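Local coordinates for STM4351 (Salmonella enterica, PDB 2Y7I), which binds arginine with high specificity in the periplasm and probably delivers it to an uptake system of the inner membrane, at residues Y90-A95 with Y187-L191. Sequence-based numbering, arbitrary orientation.
Sequences YEGLSA and YGKGL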
loop_
_atom_site.group_PDB
_atom_site.type_symbol
_atom_site.label_atom_id
_atom_site.label_comp_id
_atom_site.label_asym_id
_atom_site.label_seq_id
_atom_site.Cartn_x
_atom_site.Cartn_y
_atom_site.Cartn_z
ATOM N N TYR A 90 -1.968 -7.059 -3.597
ATOM C CA TYR A 90 -0.591 -7.188 -4.067
ATOM C C TYR A 90 -0.639 -7.581 -5.539
ATOM O O TYR A 90 -1.646 -8.119 -5.994
ATOM C CB TYR A 90 0.175 -8.242 -3.253
ATOM C CG TYR A 90 1.674 -8.233 -3.483
ATOM C CD1 TYR A 90 2.464 -7.169 -3.041
ATOM C CD2 TYR A 90 2.299 -9.289 -4.142
ATOM C CE1 TYR A 90 3.849 -7.164 -3.252
ATOM C CE2 TYR A 90 3.668 -9.297 -4.355
ATOM C CZ TYR A 90 4.436 -8.240 -3.904
ATOM O OH TYR A 90 5.793 -8.257 -4.127
ATOM N N GLU A 91 0.433 -7.320 -6.283
ATOM C CA GLU A 91 0.406 -7.545 -7.731
ATOM C C GLU A 91 0.560 -9.007 -8.086
ATOM O O GLU A 91 1.275 -9.736 -7.409
ATOM C CB GLU A 91 1.500 -6.747 -8.432
ATOM C CG GLU A 91 1.126 -5.317 -8.695
ATOM C CD GLU A 91 2.207 -4.556 -9.423
ATOM O OE1 GLU A 91 3.259 -5.159 -9.730
ATOM O OE2 GLU A 91 1.997 -3.352 -9.685
ATOM N N GLY A 92 -0.122 -9.428 -9.149
ATOM C CA GLY A 92 0.123 -10.730 -9.747
ATOM C C GLY A 92 1.383 -10.616 -10.574
ATOM O O GLY A 92 1.526 -9.689 -11.373
ATOM N N LEU A 93 2.318 -11.538 -10.380
ATOM C CA LEU A 93 3.585 -11.450 -11.095
ATOM C C LEU A 93 3.825 -12.619 -12.050
ATOM O O LEU A 93 2.951 -13.488 -12.225
ATOM C CB LEU A 93 4.766 -11.257 -10.126
ATOM C CG LEU A 93 5.120 -9.887 -9.539
ATOM C CD1 LEU A 93 4.841 -8.726 -10.511
ATOM C CD2 LEU A 93 4.416 -9.665 -8.207
ATOM N N SER A 94 5.005 -12.630 -12.672
ATOM C CA SER A 94 5.353 -13.645 -13.664
ATOM C C SER A 94 5.634 -15.008 -13.036
ATOM O O SER A 94 6.072 -15.102 -11.883
ATOM C CB SER A 94 6.547 -13.188 -14.511
ATOM O OG SER A 94 6.184 -12.087 -15.318
ATOM N N ALA A 95 5.359 -16.056 -13.804
ATOM C CA ALA A 95 5.544 -17.414 -13.341
ATOM C C ALA A 95 6.869 -17.925 -13.899
ATOM O O ALA A 95 7.284 -17.537 -14.986
ATOM C CB ALA A 95 4.405 -18.286 -13.784
ATOM N N TYR A 187 -1.817 -14.294 -16.544
ATOM C CA TYR A 187 -1.012 -13.700 -15.471
ATOM C C TYR A 187 -1.171 -12.186 -15.384
ATOM O O TYR A 187 -1.572 -11.558 -16.339
ATOM C CB TYR A 187 0.465 -14.055 -15.682
ATOM C CG TYR A 187 0.745 -15.542 -15.509
ATOM C CD1 TYR A 187 0.619 -16.145 -14.262
ATOM C CD2 TYR A 187 1.134 -16.331 -16.590
ATOM C CE1 TYR A 187 0.857 -17.503 -14.079
ATOM C CE2 TYR A 187 1.374 -17.698 -16.432
ATOM C CZ TYR A 187 1.237 -18.274 -15.164
ATOM O OH TYR A 187 1.477 -19.611 -14.974
ATOM N N GLY A 188 -0.852 -11.611 -14.229
ATOM C CA GLY A 188 -0.910 -10.162 -14.066
ATOM C C GLY A 188 -2.158 -9.647 -13.371
ATOM O O GLY A 188 -2.267 -8.447 -13.118
ATOM N N LYS A 189 -3.112 -10.534 -13.088
ATOM C CA LYS A 189 -4.258 -10.166 -12.260
ATOM C C LYS A 189 -3.757 -10.102 -10.824
ATOM O O LYS A 189 -2.980 -10.962 -10.389
ATOM C CB LYS A 189 -5.410 -11.175 -12.406
ATOM C CG LYS A 189 -6.114 -11.164 -13.782
ATOM C CD LYS A 189 -6.884 -9.860 -14.009
ATOM C CE LYS A 189 -7.558 -9.825 -15.376
ATOM N NZ LYS A 189 -8.465 -8.650 -15.488
ATOM N N GLY A 190 -4.172 -9.081 -10.090
ATOM C CA GLY A 190 -3.650 -8.874 -8.730
ATOM C C GLY A 190 -4.086 -9.969 -7.780
ATOM O O GLY A 190 -4.963 -10.763 -8.111
ATOM N N LEU A 191 -3.468 -10.017 -6.602
ATOM C CA LEU A 191 -3.903 -10.943 -5.566
ATOM C C LEU A 191 -5.099 -10.341 -4.856
ATOM O O LEU A 191 -5.130 -9.135 -4.600
ATOM C CB LEU A 191 -2.788 -11.219 -4.565
ATOM C CG LEU A 191 -1.461 -11.747 -5.108
ATOM C CD1 LEU A 191 -0.542 -12.060 -3.943
ATOM C CD2 LEU A 191 -1.682 -12.982 -6.002
HETATM O O HOH W 1 -1.470 -7.209 -10.631
HETATM O O HOH W 2 0.053 -13.165 -12.170
#
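Residues Y90-A95 and Y187-L191 form the two hinge segments that link the lobes of a family 3 periplasmic binding protein: the first leads into strand 95-100, which lies between 156-160 and 174-176 in one lobe's sheet, and the second returns from strand 174-176 to the other lobe. They run roughly antiparallel, and one direct hydrogen bond joins them, from L191 N to Y90 O at 2.7 Å, close to straight (167° at the hydrogen). Two water molecules bridge the remaining backbones. One takes the N-H of G92 and donates to G188 O; the other water oxygen lies 2.7 Å from G188 N, whose N-H it accepts, and donates to L93 O. Glycine suits position 92 because a CB there would run into K189 O, which instead receives a CA-H...O contact from G92 CA at 3.2 Å. G188 adopts a positive phi of 100°, where a side chain would press on the preceding carbonyl oxygen, and G190 brings its bare CA to 3.5 Å from Y90 O.

Apolar groups close both ends. Near the backbone, L191 runs alongside Y90: its CD1 lies 3.9 Å from Y90 CB and touches CD2 at the ring edge, while the outer part of the tyrosine leads away. That ring stacks with F227, while L191, whose side chain is about 5 Å from the bound arginine, also packs on Y19 and D74. At the far end Y187 turns its CG anti to the carbonyl carbon (chi1 -67°), carrying the ring to A95, whose small methyl leaves room for it beside F158. The Y187 hydroxyl is hydrogen-bonded to H123 ND1, and A95 CB meets the phenol end of the ring obliquely, 3.4 Å from Y187 OH.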